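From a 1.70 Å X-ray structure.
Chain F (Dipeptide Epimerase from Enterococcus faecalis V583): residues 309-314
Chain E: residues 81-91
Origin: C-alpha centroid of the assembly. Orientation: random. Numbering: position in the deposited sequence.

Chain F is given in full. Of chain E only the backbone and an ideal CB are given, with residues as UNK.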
ATOM      1  N   ALA F 309     -16.514 -33.282 -13.734  1.00 19.09           N
ATOM      2  CA  ALA F 309     -17.900 -33.625 -13.444  1.00 19.38           C
ATOM      3  C   ALA F 309     -18.185 -33.528 -11.942  1.00 18.28           C
ATOM      4  O   ALA F 309     -19.238 -33.060 -11.529  1.00 20.36           O
ATOM      5  CB  ALA F 309     -18.202 -35.046 -13.937  1.00 17.91           C
ATOM      6  N   ALA F 310     -17.225 -33.956 -11.130  1.00 18.19           N
ATOM      7  CA  ALA F 310     -17.395 -33.964  -9.679  1.00 17.38           C
ATOM      8  C   ALA F 310     -17.435 -32.613  -8.981  1.00 18.16           C
ATOM      9  O   ALA F 310     -18.128 -32.456  -7.973  1.00 18.04           O
ATOM     10  CB  ALA F 310     -16.302 -34.826  -9.046  1.00 18.49           C
ATOM     11  N   GLN F 311     -16.682 -31.651  -9.509  1.00 17.40           N
ATOM     12  CA  GLN F 311     -16.563 -30.318  -8.915  1.00 18.21           C
ATOM     13  C   GLN F 311     -17.405 -29.227  -9.569  1.00 17.74           C
ATOM     14  O   GLN F 311     -17.252 -28.940 -10.749  1.00 19.14           O
ATOM     15  CB  GLN F 311     -15.101 -29.892  -8.944  1.00 18.76           C
ATOM     16  CG  GLN F 311     -14.182 -30.727  -8.059  1.00 20.36           C
ATOM     17  CD  GLN F 311     -14.360 -30.409  -6.593  1.00 22.08           C
ATOM     18  OE1 GLN F 311     -14.951 -31.182  -5.836  1.00 26.77           O
ATOM     19  NE2 GLN F 311     -13.858 -29.254  -6.184  1.00 21.34           N
ATOM     20  N   LYS F 312     -18.265 -28.601  -8.775  1.00 20.82           N
ATOM     21  CA  LYS F 312     -19.143 -27.545  -9.270  1.00 21.31           C
ATOM     22  C   LYS F 312     -18.400 -26.350  -9.867  1.00 21.45           C
ATOM     23  O   LYS F 312     -18.821 -25.808 -10.890  1.00 21.63           O
ATOM     24  CB  LYS F 312     -20.050 -27.049  -8.146  1.00 23.38           C
ATOM     25  CG  LYS F 312     -20.904 -25.847  -8.530  1.00 25.88           C
ATOM     26  CD  LYS F 312     -21.702 -25.323  -7.345  1.00 29.76           C
ATOM     27  CE  LYS F 312     -22.522 -24.103  -7.746  1.00 32.73           C
ATOM     28  NZ  LYS F 312     -23.356 -23.585  -6.626  1.00 35.28           N
ATOM     29  N   ASN F 313     -17.300 -25.939  -9.241  1.00 19.57           N
ATOM     30  CA  ASN F 313     -16.569 -24.775  -9.734  1.00 18.85           C
ATOM     31  C   ASN F 313     -15.757 -24.979 -11.015  1.00 18.71           C
ATOM     32  O   ASN F 313     -15.236 -24.010 -11.582  1.00 18.33           O
ATOM     33  CB  ASN F 313     -15.676 -24.197  -8.638  1.00 20.24           C
ATOM     34  CG  ASN F 313     -15.225 -22.789  -8.956  1.00 18.81           C
ATOM     35  OD1 ASN F 313     -16.048 -21.885  -9.130  1.00 19.73           O
ATOM     36  ND2 ASN F 313     -13.917 -22.593  -9.040  1.00 19.11           N
ATOM     37  N   ILE F 314     -15.618 -26.222 -11.466  1.00 17.82           N
ATOM     38  CA  ILE F 314     -14.923 -26.468 -12.725  1.00 19.41           C
ATOM     39  C   ILE F 314     -16.101 -26.444 -13.677  1.00 19.00           C
ATOM     40  O   ILE F 314     -16.765 -27.456 -13.907  1.00 19.62           O
ATOM     41  CB  ILE F 314     -14.211 -27.832 -12.754  1.00 19.43           C
ATOM     42  CG1 ILE F 314     -13.128 -27.867 -11.663  1.00 20.58           C
ATOM     43  CG2 ILE F 314     -13.558 -28.048 -14.124  1.00 19.79           C
ATOM     44  CD1 ILE F 314     -12.253 -29.125 -11.679  1.00 19.90           C
TER
ATOM     45  N   UNK E  81     -21.507 -34.227  -2.172  1.00 18.30           N
ATOM     46  CA  UNK E  81     -21.269 -33.285  -1.094  1.00 17.57           C
ATOM     47  C   UNK E  81     -21.225 -31.854  -1.642  1.00 17.66           C
ATOM     48  O   UNK E  81     -21.478 -30.888  -0.921  1.00 18.56           O
ATOM     49  CB  UNK E  81     -19.967 -33.625  -0.365  1.00 17.57           C
ATOM     50  N   UNK E  82     -20.934 -31.728  -2.932  1.00 18.43           N
ATOM     51  CA  UNK E  82     -20.892 -30.422  -3.583  1.00 18.19           C
ATOM     52  C   UNK E  82     -22.304 -29.834  -3.661  1.00 18.45           C
ATOM     53  O   UNK E  82     -22.522 -28.680  -3.307  1.00 18.20           O
ATOM     54  CB  UNK E  82     -20.277 -30.534  -4.980  1.00 18.19           C
ATOM     55  N   UNK E  83     -23.272 -30.630  -4.110  1.00 19.38           N
ATOM     56  CA  UNK E  83     -24.640 -30.122  -4.218  1.00 20.18           C
ATOM     57  C   UNK E  83     -25.273 -29.942  -2.846  1.00 20.86           C
ATOM     58  O   UNK E  83     -26.029 -28.997  -2.617  1.00 22.30           O
ATOM     59  CB  UNK E  83     -25.494 -31.066  -5.067  1.00 20.18           C
ATOM     60  N   UNK E  84     -24.968 -30.855  -1.934  1.00 19.44           N
ATOM     61  CA  UNK E  84     -25.509 -30.778  -0.591  1.00 18.34           C
ATOM     62  C   UNK E  84     -25.136 -29.441   0.048  1.00 17.65           C
ATOM     63  O   UNK E  84     -25.985 -28.766   0.625  1.00 18.70           O
ATOM     64  CB  UNK E  84     -25.003 -31.944   0.260  1.00 18.34           C
ATOM     65  N   UNK E  85     -23.881 -29.027  -0.079  1.00 17.80           N
ATOM     66  CA  UNK E  85     -23.502 -27.742   0.485  1.00 19.03           C
ATOM     67  C   UNK E  85     -24.129 -26.592  -0.300  1.00 18.69           C
ATOM     68  O   UNK E  85     -24.485 -25.558   0.271  1.00 20.66           O
ATOM     69  CB  UNK E  85     -21.979 -27.601   0.506  1.00 19.03           C
ATOM     70  N   UNK E  86     -24.272 -26.776  -1.608  1.00 21.06           N
ATOM     71  CA  UNK E  86     -24.882 -25.757  -2.452  1.00 21.04           C
ATOM     72  C   UNK E  86     -26.301 -25.484  -1.950  1.00 20.95           C
ATOM     73  O   UNK E  86     -26.685 -24.336  -1.716  1.00 20.86           O
ATOM     74  CB  UNK E  86     -24.893 -26.193  -3.918  1.00 21.04           C
ATOM     75  N   UNK E  87     -27.067 -26.555  -1.779  1.00 20.25           N
ATOM     76  CA  UNK E  87     -28.441 -26.463  -1.297  1.00 20.34           C
ATOM     77  C   UNK E  87     -28.536 -25.796   0.076  1.00 19.62           C
ATOM     78  O   UNK E  87     -29.391 -24.933   0.302  1.00 19.04           O
ATOM     79  CB  UNK E  87     -29.063 -27.859  -1.236  1.00 20.34           C
ATOM     80  N   UNK E  88     -27.664 -26.200   0.996  1.00 19.21           N
ATOM     81  CA  UNK E  88     -27.669 -25.627   2.336  1.00 19.63           C
ATOM     82  C   UNK E  88     -27.285 -24.150   2.321  1.00 18.69           C
ATOM     83  O   UNK E  88     -27.814 -23.359   3.101  1.00 21.05           O
ATOM     84  CB  UNK E  88     -26.715 -26.405   3.244  1.00 19.63           C
ATOM     85  N   UNK E  89     -26.362 -23.776   1.440  1.00 21.35           N
ATOM     86  CA  UNK E  89     -25.926 -22.386   1.363  1.00 21.21           C
ATOM     87  C   UNK E  89     -27.007 -21.486   0.761  1.00 23.05           C
ATOM     88  O   UNK E  89     -27.088 -20.299   1.089  1.00 23.15           O
ATOM     89  CB  UNK E  89     -24.642 -22.284   0.537  1.00 21.21           C
ATOM     90  N   UNK E  90     -27.835 -22.043  -0.118  1.00 23.29           N
ATOM     91  CA  UNK E  90     -28.915 -21.264  -0.715  1.00 25.76           C
ATOM     92  C   UNK E  90     -30.036 -21.060   0.305  1.00 25.47           C
ATOM     93  O   UNK E  90     -30.789 -20.091   0.230  1.00 27.36           O
ATOM     94  CB  UNK E  90     -29.450 -21.955  -1.971  1.00 25.76           C
ATOM     95  N   UNK E  91     -30.137 -21.982   1.257  1.00 22.41           N
ATOM     96  CA  UNK E  91     -31.163 -21.921   2.291  1.00 22.89           C
ATOM     97  C   UNK E  91     -30.815 -20.973   3.434  1.00 22.51           C
ATOM     98  O   UNK E  91     -31.647 -20.165   3.855  1.00 21.84           O
ATOM     99  CB  UNK E  91     -31.409 -23.323   2.852  1.00 22.89           C
TER

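Chain E 81-91 is one continuous helix. Chain F meets it with the end of a helix and a type I turn from Gln F311 to Ile F314. The extended side chain of Lys F312 is the part of chain F that reaches farthest along the helix.

Position 81 has nothing of chain F within 5.5 Å of its ideal CB. The residue is Ile E81, which makes no contact with the stretch.

Position 82 points toward chain F. Its ideal CB lies 4.2 Å from Ala F310 O and 4.7 Å from Lys F312 N. Lys F312 N is a donor at the start of the turn and needs an acceptor. A side chain with an acceptor at its end would suit: Glu or Gln, perhaps Asp. The residue is Glu E82. Lys F312 N donates to Glu E82 OE1 at 2.8 Å, with an N-H...O angle of 157°. A water extends the link to the next amide: it accepts from Asn F313 N at 2.8 Å and lies 2.6 Å from Glu E82 OE1. The side chain is folded, with chi1 and chi2 both m, and Glu E82 CG packs 3.4 Å from Ala F310 O.

Positions 83, 84 and 85 have no atom of chain F within 5.5 Å of the ideal CB, so most side chains suit. They are Lys E83, whose end leads away, Ile E84 and His E85.

Position 86 is one helical turn after 82 and again points toward chain F. Its ideal CB is 4.1 Å from Lys F312 NZ, a positive charge at the tip of an all-t side chain. Asp or Glu would answer the charge; a neutral acceptor such as Gln or Asn could also serve. The residue is Glu E86. Its OE2 forms a salt bridge with Lys F312 NZ at 2.6 Å. Glu E82 and Glu E86 thus bind the two ends of one lysine residue, its backbone N and its NZ.

Positions 87, 88 and 89 are out of reach of chain F, which therefore does not choose among side chains. They are Val E87, Met E88 and Asp E89.

Position 90 points sideways, with open space at its ideal CB. A long side chain could approach Lys F312 NZ, and an acidic or polar one would seem the easier choice. The residue is Lys E90. Its NZ comes 4.3 Å from Lys F312 NZ, a close pair of like charges.

Position 91 is out of reach. It is Ile E91.

Chain E 81-91: IEKIHEVMDKI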
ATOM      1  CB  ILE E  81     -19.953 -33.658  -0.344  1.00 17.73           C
ATOM      2  CG1 ILE E  81     -19.816 -32.812   0.925  1.00 18.90           C
ATOM      3  CG2 ILE E  81     -18.755 -33.517  -1.276  1.00 17.54           C
ATOM      4  CD1 ILE E  81     -20.940 -33.047   1.939  1.00 20.45           C
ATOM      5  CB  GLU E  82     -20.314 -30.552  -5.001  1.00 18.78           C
ATOM      6  CG  GLU E  82     -18.810 -30.802  -5.068  1.00 20.92           C
ATOM      7  CD  GLU E  82     -17.993 -29.516  -5.010  1.00 22.76           C
ATOM      8  OE1 GLU E  82     -17.973 -28.768  -6.011  1.00 22.94           O
ATOM      9  OE2 GLU E  82     -17.372 -29.251  -3.963  1.00 25.51           O
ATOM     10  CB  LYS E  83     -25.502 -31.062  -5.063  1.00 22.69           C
ATOM     11  CG  LYS E  83     -26.893 -30.508  -5.367  1.00 25.65           C
ATOM     12  CD  LYS E  83     -27.709 -31.478  -6.204  1.00 30.52           C
ATOM     13  CE  LYS E  83     -29.038 -30.854  -6.617  1.00 33.82           C
ATOM     14  NZ  LYS E  83     -29.871 -31.799  -7.421  1.00 35.56           N
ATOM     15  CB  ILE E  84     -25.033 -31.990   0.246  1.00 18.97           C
ATOM     16  CG1 ILE E  84     -25.729 -33.253  -0.287  1.00 22.95           C
ATOM     17  CG2 ILE E  84     -25.368 -31.794   1.721  1.00 20.73           C
ATOM     18  CD1 ILE E  84     -25.266 -34.555   0.330  1.00 25.93           C
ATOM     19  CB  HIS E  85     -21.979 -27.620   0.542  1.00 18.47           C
ATOM     20  CG  HIS E  85     -21.395 -28.179   1.803  1.00 18.54           C
ATOM     21  ND1 HIS E  85     -21.387 -27.476   2.989  1.00 19.94           N
ATOM     22  CD2 HIS E  85     -20.887 -29.401   2.086  1.00 19.15           C
ATOM     23  CE1 HIS E  85     -20.903 -28.244   3.950  1.00 20.90           C
ATOM     24  NE2 HIS E  85     -20.594 -29.417   3.430  1.00 19.32           N
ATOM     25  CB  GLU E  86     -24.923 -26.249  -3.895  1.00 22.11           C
ATOM     26  CG  GLU E  86     -25.635 -25.336  -4.859  1.00 26.96           C
ATOM     27  CD  GLU E  86     -25.743 -25.965  -6.228  1.00 28.03           C
ATOM     28  OE1 GLU E  86     -26.590 -26.863  -6.413  1.00 34.23           O
ATOM     29  OE2 GLU E  86     -24.968 -25.575  -7.113  1.00 30.60           O
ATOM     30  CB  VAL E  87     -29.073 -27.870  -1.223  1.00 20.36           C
ATOM     31  CG1 VAL E  87     -30.421 -27.816  -0.508  1.00 21.64           C
ATOM     32  CG2 VAL E  87     -29.234 -28.424  -2.630  1.00 22.63           C
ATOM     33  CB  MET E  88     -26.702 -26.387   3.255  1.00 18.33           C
ATOM     34  CG  MET E  88     -27.096 -27.836   3.522  1.00 19.38           C
ATOM     35  SD  MET E  88     -26.163 -28.567   4.891  1.00 20.60           S
ATOM     36  CE  MET E  88     -24.526 -28.777   4.131  1.00 21.88           C
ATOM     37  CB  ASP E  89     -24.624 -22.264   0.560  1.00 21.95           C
ATOM     38  CG  ASP E  89     -23.413 -22.810   1.307  1.00 23.51           C
ATOM     39  OD1 ASP E  89     -23.492 -23.023   2.540  1.00 21.51           O
ATOM     40  OD2 ASP E  89     -22.369 -23.020   0.654  1.00 22.71           O
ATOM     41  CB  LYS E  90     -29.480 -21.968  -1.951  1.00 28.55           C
ATOM     42  CG  LYS E  90     -28.506 -22.088  -3.113  1.00 34.49           C
ATOM     43  CD  LYS E  90     -29.218 -22.573  -4.372  1.00 37.73           C
ATOM     44  CE  LYS E  90     -28.229 -22.986  -5.455  1.00 40.23           C
ATOM     45  NZ  LYS E  90     -27.218 -21.930  -5.746  1.00 42.35           N
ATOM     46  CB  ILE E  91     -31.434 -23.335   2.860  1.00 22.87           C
ATOM     47  CG1 ILE E  91     -32.159 -24.171   1.801  1.00 24.39           C
ATOM     48  CG2 ILE E  91     -32.238 -23.245   4.155  1.00 24.00           C
ATOM     49  CD1 ILE E  91     -32.316 -25.644   2.152  1.00 24.13           C
TER
HETATM   50  O   HOH W   1     -16.319 -26.858  -6.776  1.00 19.63           O
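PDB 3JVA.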